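Long-range contacts in thiamine-biosynthesis protein ThiS (Geobacter metallireducens GS-15, PDB 3CWI), which probably serves as a ubiquitin-like sulfur carrier in thiamine biosynthesis, its glycine-rich C-terminal tail delivering the sulfur for the thiazole ring: residues A[1-6]-A[58-63]; A[18-23]-A[50-55]; A[28-33]-A[62-67]. One frame throughout, in Å; residues are numbered along the deposited sequence.

Contact 1 of 3, residues A[1-6]-A[58-63]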
loop_
_atom_site.group_PDB
_atom_site.type_symbol
_atom_site.label_atom_id
_atom_site.label_comp_id
_atom_site.label_asym_id
_atom_site.label_seq_id
_atom_site.Cartn_x
_atom_site.Cartn_y
_atom_site.Cartn_z
HETATM N N MSE A 1 -11.483 9.473 -0.524
HETATM C CA MSE A 1 -10.166 9.974 -0.027
HETATM C C MSE A 1 -9.147 9.968 -1.163
HETATM O O MSE A 1 -9.241 9.157 -2.082
HETATM C CB MSE A 1 -9.663 9.088 1.121
HETATM C CG MSE A 1 -9.391 7.646 0.721
HETATM SE SE MSE A 1 -8.491 6.619 2.108
HETATM C CE MSE A 1 -6.661 7.044 1.666
ATOM N N ASN A 2 -8.180 10.876 -1.094
ATOM C CA ASN A 2 -7.152 10.971 -2.118
ATOM C C ASN A 2 -5.816 10.478 -1.611
ATOM O O ASN A 2 -5.438 10.752 -0.474
ATOM C CB ASN A 2 -6.977 12.416 -2.594
ATOM C CG ASN A 2 -7.975 12.807 -3.665
ATOM O OD1 ASN A 2 -7.893 13.899 -4.225
ATOM N ND2 ASN A 2 -8.919 11.921 -3.958
ATOM N N LEU A 3 -5.104 9.732 -2.444
ATOM C CA LEU A 3 -3.786 9.255 -2.054
ATOM C C LEU A 3 -2.938 9.117 -3.296
ATOM O O LEU A 3 -3.435 9.208 -4.417
ATOM C CB LEU A 3 -3.868 7.910 -1.325
ATOM C CG LEU A 3 -4.358 6.681 -2.085
ATOM C CD1 LEU A 3 -4.005 5.421 -1.301
ATOM C CD2 LEU A 3 -5.855 6.778 -2.306
ATOM N N THR A 4 -1.646 8.929 -3.087
ATOM C CA THR A 4 -0.719 8.767 -4.190
ATOM C C THR A 4 -0.316 7.295 -4.187
ATOM O O THR A 4 0.038 6.750 -3.143
ATOM C CB THR A 4 0.527 9.650 -3.984
ATOM O OG1 THR A 4 0.115 11.013 -3.784
ATOM C CG2 THR A 4 1.434 9.579 -5.193
ATOM N N VAL A 5 -0.406 6.649 -5.344
ATOM C CA VAL A 5 -0.039 5.243 -5.458
ATOM C C VAL A 5 1.011 5.130 -6.555
ATOM O O VAL A 5 0.748 5.459 -7.713
ATOM C CB VAL A 5 -1.270 4.362 -5.815
ATOM C CG1 VAL A 5 -0.841 2.914 -6.009
ATOM C CG2 VAL A 5 -2.310 4.450 -4.696
ATOM N N ASN A 6 2.201 4.674 -6.178
ATOM C CA ASN A 6 3.324 4.545 -7.110
ATOM C C ASN A 6 3.571 5.873 -7.817
ATOM O O ASN A 6 3.796 5.923 -9.033
ATOM C CB ASN A 6 3.063 3.449 -8.140
ATOM C CG ASN A 6 2.971 2.079 -7.507
ATOM O OD1 ASN A 6 3.709 1.771 -6.570
ATOM N ND2 ASN A 6 2.081 1.240 -8.027
ATOM N N ASP A 58 -1.783 10.309 1.948
ATOM C CA ASP A 58 -0.632 9.422 2.129
ATOM C C ASP A 58 -0.090 8.928 0.782
ATOM O O ASP A 58 -0.811 8.917 -0.216
ATOM C CB ASP A 58 -1.008 8.219 3.004
ATOM C CG ASP A 58 -1.085 8.563 4.484
ATOM O OD1 ASP A 58 -0.563 9.628 4.886
ATOM O OD2 ASP A 58 -1.651 7.751 5.263
ATOM N N ALA A 59 1.179 8.527 0.763
ATOM C CA ALA A 59 1.820 8.033 -0.458
ATOM C C ALA A 59 2.222 6.576 -0.278
ATOM O O ALA A 59 3.042 6.254 0.577
ATOM C CB ALA A 59 3.047 8.866 -0.778
ATOM N N VAL A 60 1.646 5.696 -1.083
ATOM C CA VAL A 60 1.971 4.287 -0.987
ATOM C C VAL A 60 2.683 3.815 -2.242
ATOM O O VAL A 60 2.392 4.272 -3.354
ATOM C CB VAL A 60 0.697 3.445 -0.749
ATOM C CG1 VAL A 60 0.019 3.901 0.534
ATOM C CG2 VAL A 60 -0.265 3.597 -1.920
ATOM N N GLU A 61 3.634 2.907 -2.062
ATOM C CA GLU A 61 4.389 2.371 -3.191
ATOM C C GLU A 61 4.432 0.850 -3.115
ATOM O O GLU A 61 4.598 0.274 -2.043
ATOM C CB GLU A 61 5.816 2.910 -3.161
ATOM C CG GLU A 61 5.928 4.415 -3.197
ATOM C CD GLU A 61 7.336 4.880 -2.876
ATOM O OE1 GLU A 61 7.741 4.791 -1.695
ATOM O OE2 GLU A 61 8.041 5.319 -3.803
ATOM N N PHE A 62 4.276 0.212 -4.264
ATOM C CA PHE A 62 4.319 -1.235 -4.338
ATOM C C PHE A 62 5.560 -1.621 -5.128
ATOM O O PHE A 62 5.694 -1.271 -6.300
ATOM C CB PHE A 62 3.053 -1.768 -5.011
ATOM C CG PHE A 62 1.793 -1.416 -4.274
ATOM C CD1 PHE A 62 1.611 -1.818 -2.959
ATOM C CD2 PHE A 62 0.802 -0.655 -4.881
ATOM C CE1 PHE A 62 0.465 -1.465 -2.255
ATOM C CE2 PHE A 62 -0.351 -0.295 -4.184
ATOM C CZ PHE A 62 -0.515 -0.701 -2.877
ATOM N N LEU A 63 6.476 -2.323 -4.468
ATOM C CA LEU A 63 7.724 -2.729 -5.103
ATOM C C LEU A 63 7.929 -4.244 -5.025
ATOM O O LEU A 63 7.462 -4.900 -4.090
ATOM C CB LEU A 63 8.906 -2.021 -4.429
ATOM C CG LEU A 63 8.773 -0.535 -4.057
ATOM C CD1 LEU A 63 10.058 -0.075 -3.388
ATOM C CD2 LEU A 63 8.478 0.302 -5.287
#

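Contact 2 of 3, residues A[18-23]-A[50-55]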
loop_
_atom_site.group_PDB
_atom_site.type_symbol
_atom_site.label_atom_id
_atom_site.label_comp_id
_atom_site.label_asym_id
_atom_site.label_seq_id
_atom_site.Cartn_x
_atom_site.Cartn_y
_atom_site.Cartn_z
ATOM N N LEU A 18 -8.051 3.210 5.250
ATOM C CA LEU A 18 -7.986 1.777 5.009
ATOM C C LEU A 18 -6.687 1.235 5.556
ATOM O O LEU A 18 -5.681 1.945 5.582
ATOM C CB LEU A 18 -8.034 1.478 3.509
ATOM C CG LEU A 18 -9.402 1.502 2.835
ATOM C CD1 LEU A 18 -9.225 1.438 1.330
ATOM C CD2 LEU A 18 -10.241 0.335 3.337
ATOM N N ASN A 19 -6.698 -0.016 6.007
ATOM C CA ASN A 19 -5.465 -0.603 6.504
ATOM C C ASN A 19 -4.793 -1.186 5.267
ATOM O O ASN A 19 -5.425 -1.333 4.216
ATOM C CB ASN A 19 -5.731 -1.686 7.563
ATOM C CG ASN A 19 -6.627 -2.800 7.062
ATOM O OD1 ASN A 19 -6.286 -3.520 6.127
ATOM N ND2 ASN A 19 -7.783 -2.954 7.702
ATOM N N VAL A 20 -3.511 -1.496 5.377
ATOM C CA VAL A 20 -2.768 -2.012 4.242
ATOM C C VAL A 20 -3.340 -3.293 3.663
ATOM O O VAL A 20 -3.379 -3.460 2.444
ATOM C CB VAL A 20 -1.296 -2.223 4.618
ATOM C CG1 VAL A 20 -0.539 -2.851 3.457
ATOM C CG2 VAL A 20 -0.681 -0.893 4.992
ATOM N N THR A 21 -3.779 -4.193 4.536
ATOM C CA THR A 21 -4.362 -5.447 4.086
ATOM C C THR A 21 -5.547 -5.199 3.163
ATOM O O THR A 21 -5.660 -5.809 2.097
ATOM C CB THR A 21 -4.818 -6.291 5.272
ATOM O OG1 THR A 21 -3.698 -6.528 6.131
ATOM C CG2 THR A 21 -5.378 -7.620 4.786
ATOM N N GLU A 22 -6.427 -4.288 3.557
ATOM C CA GLU A 22 -7.593 -3.990 2.736
ATOM C C GLU A 22 -7.170 -3.336 1.421
ATOM O O GLU A 22 -7.759 -3.604 0.372
ATOM C CB GLU A 22 -8.553 -3.060 3.482
ATOM C CG GLU A 22 -9.111 -3.648 4.771
ATOM C CD GLU A 22 -9.883 -2.617 5.568
ATOM O OE1 GLU A 22 -9.331 -1.517 5.800
ATOM O OE2 GLU A 22 -11.029 -2.904 5.977
ATOM N N LEU A 23 -6.140 -2.493 1.480
ATOM C CA LEU A 23 -5.638 -1.792 0.296
ATOM C C LEU A 23 -5.110 -2.755 -0.760
ATOM O O LEU A 23 -5.435 -2.638 -1.942
ATOM C CB LEU A 23 -4.511 -0.826 0.691
ATOM C CG LEU A 23 -4.377 0.503 -0.044
ATOM C CD1 LEU A 23 -2.983 1.045 0.194
ATOM C CD2 LEU A 23 -4.637 0.347 -1.523
ATOM N N ASP A 50 -2.345 -5.234 8.987
ATOM C CA ASP A 50 -3.701 -5.036 9.492
ATOM C C ASP A 50 -3.847 -3.783 10.349
ATOM O O ASP A 50 -4.930 -3.193 10.412
ATOM C CB ASP A 50 -4.178 -6.240 10.315
ATOM C CG ASP A 50 -4.340 -7.495 9.485
ATOM O OD1 ASP A 50 -4.835 -7.409 8.338
ATOM O OD2 ASP A 50 -3.981 -8.582 9.990
ATOM N N ALA A 51 -2.765 -3.380 11.009
ATOM C CA ALA A 51 -2.796 -2.208 11.887
ATOM C C ALA A 51 -2.396 -0.889 11.224
ATOM O O ALA A 51 -2.850 0.181 11.631
ATOM C CB ALA A 51 -1.913 -2.457 13.104
ATOM N N THR A 52 -1.550 -0.974 10.208
ATOM C CA THR A 52 -1.083 0.207 9.505
ATOM C C THR A 52 -2.209 0.788 8.661
ATOM O O THR A 52 -2.835 0.086 7.861
ATOM C CB THR A 52 0.127 -0.144 8.622
ATOM O OG1 THR A 52 1.126 -0.778 9.430
ATOM C CG2 THR A 52 0.718 1.109 7.997
ATOM N N THR A 53 -2.459 2.079 8.829
ATOM C CA THR A 53 -3.541 2.722 8.102
ATOM C C THR A 53 -3.093 3.795 7.116
ATOM O O THR A 53 -2.179 4.572 7.386
ATOM C CB THR A 53 -4.537 3.348 9.089
ATOM O OG1 THR A 53 -4.779 2.425 10.162
ATOM C CG2 THR A 53 -5.851 3.645 8.392
ATOM N N VAL A 54 -3.762 3.820 5.970
ATOM C CA VAL A 54 -3.486 4.788 4.922
ATOM C C VAL A 54 -4.620 5.794 4.933
ATOM O O VAL A 54 -5.788 5.417 4.866
ATOM C CB VAL A 54 -3.419 4.105 3.543
ATOM C CG1 VAL A 54 -3.044 5.127 2.482
ATOM C CG2 VAL A 54 -2.405 2.965 3.579
ATOM N N LYS A 55 -4.282 7.077 5.032
ATOM C CA LYS A 55 -5.303 8.121 5.068
ATOM C C LYS A 55 -5.166 9.090 3.899
ATOM O O LYS A 55 -4.231 8.992 3.106
ATOM C CB LYS A 55 -5.206 8.882 6.394
ATOM C CG LYS A 55 -5.281 7.974 7.620
ATOM C CD LYS A 55 -5.128 8.757 8.918
ATOM C CE LYS A 55 -5.175 7.832 10.131
ATOM N NZ LYS A 55 -5.048 8.583 11.404
#

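Contact 3 of 3, residues A[28-33]-A[62-67]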
loop_
_atom_site.group_PDB
_atom_site.type_symbol
_atom_site.label_atom_id
_atom_site.label_comp_id
_atom_site.label_asym_id
_atom_site.label_seq_id
_atom_site.Cartn_x
_atom_site.Cartn_y
_atom_site.Cartn_z
ATOM N N LYS A 28 -6.176 -5.184 -5.645
ATOM C CA LYS A 28 -5.806 -6.502 -6.157
ATOM C C LYS A 28 -4.385 -6.489 -6.696
ATOM O O LYS A 28 -4.140 -6.797 -7.865
ATOM C CB LYS A 28 -6.788 -6.967 -7.239
ATOM C CG LYS A 28 -7.081 -5.952 -8.336
ATOM C CD LYS A 28 -8.117 -6.471 -9.339
ATOM C CE LYS A 28 -9.438 -6.853 -8.667
ATOM N NZ LYS A 28 -9.314 -8.106 -7.854
ATOM N N VAL A 29 -3.452 -6.122 -5.826
ATOM C CA VAL A 29 -2.047 -6.064 -6.188
ATOM C C VAL A 29 -1.527 -7.457 -6.533
ATOM O O VAL A 29 -1.654 -8.387 -5.741
ATOM C CB VAL A 29 -1.203 -5.490 -5.034
ATOM C CG1 VAL A 29 0.246 -5.382 -5.461
ATOM C CG2 VAL A 29 -1.745 -4.128 -4.627
ATOM N N ALA A 30 -0.936 -7.591 -7.715
ATOM C CA ALA A 30 -0.409 -8.874 -8.169
ATOM C C ALA A 30 0.669 -9.427 -7.248
ATOM O O ALA A 30 1.508 -8.684 -6.736
ATOM C CB ALA A 30 0.140 -8.735 -9.578
ATOM N N GLN A 31 0.644 -10.742 -7.045
ATOM C CA GLN A 31 1.635 -11.392 -6.197
ATOM C C GLN A 31 1.797 -10.636 -4.885
ATOM O O GLN A 31 2.914 -10.367 -4.442
ATOM C CB GLN A 31 2.971 -11.460 -6.940
ATOM C CG GLN A 31 2.900 -12.319 -8.193
ATOM C CD GLN A 31 4.168 -12.277 -9.027
ATOM O OE1 GLN A 31 4.329 -13.066 -9.962
ATOM N NE2 GLN A 31 5.071 -11.352 -8.703
ATOM N N ALA A 32 0.668 -10.293 -4.276
ATOM C CA ALA A 32 0.663 -9.567 -3.013
ATOM C C ALA A 32 1.404 -10.333 -1.925
ATOM O O ALA A 32 1.855 -9.742 -0.945
ATOM C CB ALA A 32 -0.770 -9.300 -2.577
ATOM N N GLU A 33 1.530 -11.644 -2.101
ATOM C CA GLU A 33 2.217 -12.479 -1.118
ATOM C C GLU A 33 3.662 -12.032 -0.970
ATOM O O GLU A 33 4.173 -11.905 0.142
ATOM C CB GLU A 33 2.183 -13.950 -1.540
ATOM C CG GLU A 33 0.798 -14.481 -1.870
ATOM C CD GLU A 33 0.547 -14.561 -3.366
ATOM O OE1 GLU A 33 0.616 -13.514 -4.045
ATOM O OE2 GLU A 33 0.279 -15.680 -3.863
ATOM N N PHE A 62 4.276 0.212 -4.264
ATOM C CA PHE A 62 4.319 -1.235 -4.338
ATOM C C PHE A 62 5.560 -1.621 -5.128
ATOM O O PHE A 62 5.694 -1.271 -6.300
ATOM C CB PHE A 62 3.053 -1.768 -5.011
ATOM C CG PHE A 62 1.793 -1.416 -4.274
ATOM C CD1 PHE A 62 1.611 -1.818 -2.959
ATOM C CD2 PHE A 62 0.802 -0.655 -4.881
ATOM C CE1 PHE A 62 0.465 -1.465 -2.255
ATOM C CE2 PHE A 62 -0.351 -0.295 -4.184
ATOM C CZ PHE A 62 -0.515 -0.701 -2.877
ATOM N N LEU A 63 6.476 -2.323 -4.468
ATOM C CA LEU A 63 7.724 -2.729 -5.103
ATOM C C LEU A 63 7.929 -4.244 -5.025
ATOM O O LEU A 63 7.462 -4.900 -4.090
ATOM C CB LEU A 63 8.906 -2.021 -4.429
ATOM C CG LEU A 63 8.773 -0.535 -4.057
ATOM C CD1 LEU A 63 10.058 -0.075 -3.388
ATOM C CD2 LEU A 63 8.478 0.302 -5.287
ATOM N N TYR A 64 8.631 -4.792 -6.016
ATOM C CA TYR A 64 8.902 -6.224 -6.052
ATOM C C TYR A 64 10.395 -6.466 -6.197
ATOM O O TYR A 64 11.002 -6.054 -7.182
ATOM C CB TYR A 64 8.186 -6.892 -7.228
ATOM C CG TYR A 64 6.687 -6.724 -7.236
ATOM C CD1 TYR A 64 6.093 -5.592 -7.797
ATOM C CD2 TYR A 64 5.859 -7.705 -6.694
ATOM C CE1 TYR A 64 4.704 -5.446 -7.823
ATOM C CE2 TYR A 64 4.479 -7.571 -6.715
ATOM C CZ TYR A 64 3.909 -6.440 -7.280
ATOM O OH TYR A 64 2.540 -6.313 -7.295
ATOM N N PHE A 65 10.984 -7.141 -5.218
ATOM C CA PHE A 65 12.405 -7.436 -5.262
ATOM C C PHE A 65 12.667 -8.895 -5.630
ATOM O O PHE A 65 12.084 -9.807 -5.046
ATOM C CB PHE A 65 13.047 -7.119 -3.915
ATOM C CG PHE A 65 12.977 -5.669 -3.541
ATOM C CD1 PHE A 65 11.762 -5.081 -3.198
ATOM C CD2 PHE A 65 14.126 -4.882 -3.551
ATOM C CE1 PHE A 65 11.693 -3.726 -2.871
ATOM C CE2 PHE A 65 14.070 -3.529 -3.228
ATOM C CZ PHE A 65 12.848 -2.948 -2.886
HETATM N N MSE A 66 13.544 -9.099 -6.609
HETATM C CA MSE A 66 13.923 -10.433 -7.070
HETATM C C MSE A 66 15.426 -10.417 -7.336
HETATM O O MSE A 66 15.949 -9.444 -7.881
HETATM C CB MSE A 66 13.175 -10.781 -8.357
HETATM C CG MSE A 66 11.666 -10.724 -8.234
HETATM SE SE MSE A 66 10.870 -10.020 -9.847
HETATM C CE MSE A 66 11.403 -8.169 -9.599
ATOM N N GLY A 67 16.116 -11.489 -6.952
ATOM C CA GLY A 67 17.556 -11.551 -7.155
ATOM C C GLY A 67 18.243 -12.513 -6.203
ATOM O O GLY A 67 17.644 -12.956 -5.223
#

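Contact 1 of 3, residues A[1-6]-A[58-63]
This is a parallel strand pairing in the middle of the beta-grasp sheet that ThiS shares with ubiquitin. The first strand, 2-5, lies beside the last, 59-63. Strand 8-11 flanks the pair on the side of 2-5, and strand 36-39 on the side of 59-63. The two strand axes are inclined by 32°.

Three main-chain bonds join the strands. Thr4 N gives to Asp58 O at 3.0 Å. Thr4 O takes Val60 N at 2.8 Å. Val60 O takes Asn6 N at 2.9 Å. All three donors lie nearly along the C=O axis. The next bond comes from a side chain. Asn6 leaves the strand with positive phi, and its CG stands anti to the carbonyl carbon. Asn6 OD1 thereby meets Phe62 N at 2.8 Å, in the carbonyl plane and almost straight (175°). Asn6 ND2 sits at the Phe62 ring edge, 3.9 Å from CD2, with the two planes 80° apart.

Val5 and Val60 lie side by side on one face, CG2 to CG2 at 3.6 Å. The other Val5 branch, CG1, reaches Phe62 CE2 obliquely at 3.7 Å. Leu3 and Val60 also pack on Val54. Thr4 and Ala59 share the opposite face.

The Asn6 carboxamide thus stands in for a main-chain carbonyl. It prolongs the ladder past the end of strand 2-5, and the bond to Phe62 N helps fix the turn of the amide.

Contact 2 of 3, residues A[18-23]-A[50-55]
Asn19 has CG in the crowded position between its backbone N and carbonyl carbon (chi1 57°), which folds OD1 back over the start of helix 20-26. In Thr21, OG1 stands anti to the carbonyl carbon (chi1 -58°). Asp50 CG does the same (chi1 -66°), and the two polar tips meet.

Asn19 and Glu22 form a capping box. Glu22 N gives to Asn19 OD1 at 2.7 Å, from above the amide plane. Asn19 N returns a bond to Glu22 OE1 at 3.0 Å, on the anti lone pair. The CB of Asn19 rests against Asp50 O at 3.3 Å.

Strand 53-55 pairs antiparallel with the strand leading into the helix. Val54 N meets Leu18 O at 2.7 Å, and Leu18 N reaches Val54 O at 3.2 Å. The next step takes in the helix itself, as Val20 N gives to Thr52 O at 3.0 Å. Beneath, Leu23 CD1 packs across Val54 CG2 at 3.9 Å.

Thr21 OG1 donates to Asp50 OD1 at 2.6 Å, from above the carboxylate plane. An alanine at Thr21 would lose this hydroxyl bond and would probably leave loop 50-52 less firmly held to the helix.

The first helical turn therefore finds acceptors in a side chain, Asn19, and in a loop carbonyl, Thr52 O. The nearby helix N-terminus would probably favour the ionised form of Asp50.

Contact 3 of 3, residues A[28-33]-A[62-67]
In this beta-grasp fold, a loop after the helix meets the end of the last strand at the protein surface. Helix 20-26 is closed by a Schellman motif, with Lys28 at positive phi. The loop that follows, 29-31, passes over a face of Phe62 and along the edge of the Tyr64 ring. Residues 64-67 lead into the glycine-rich tail, which in this family probably carries the sulfur. The contact is small, burying 222 Å² in all.

One polar bond crosses it. Tyr64 OH donates to Ala30 O at 2.6 Å. The hydroxyl lies in the plane of that carbonyl, on a lone pair, with a C=O...O angle of 136°. Ala30 O also lies in the plane of the Tyr64 ring, at its edge. Ala30 O is 3.2 Å from Tyr64 CE2, so the tyrosine tip meets it with both hydroxyl and ring edge. Gln31 O lies at the same edge, farther off, 3.9 Å from Tyr64 CE2. The bond to Ala30 O probably helps hold the ring in this orientation.

The aromatic packing depends on Val29. Its CG1 is anti to the backbone N (chi1 -177°), and its CG2 is anti to the carbonyl carbon. The two methyls are thereby shared between two rings. Val29 CG2 makes a CH-pi contact with Phe62, 4.0 Å from the ring centroid and 10° off the normal. Val37 and Leu27 also touch this phenyl group.

The remaining contacts are looser. Gln31 CB approaches Tyr64 CE2 at 4.2 Å. Tyr64 also touches Val35, just before strand 36-39.

The tightest side-chain packing sets methyl against hydroxyl oxygen, where Val29 CG1 presses on Tyr64 OH at 3.1 Å.

Contacts 1 and 3 share strand 59-63. Their centres are about 15 Å apart, and Phe62 takes part in both. Contact 2 is nested in the chain loop that contact 1 closes, with centres about 12 Å apart. The two touch directly, as Val60 CG1 meets Val54 CG1 at 3.8 Å and Met1 CE meets Lys55 C at 3.4 Å. Contacts 2 and 3 lie on opposite sides of the chain centre, about 17 Å apart between centres. Helix 20-26 starts at contact 2 and ends just before contact 3. Contact 3 is the one that includes the start of the probable sulfur-carrying tail.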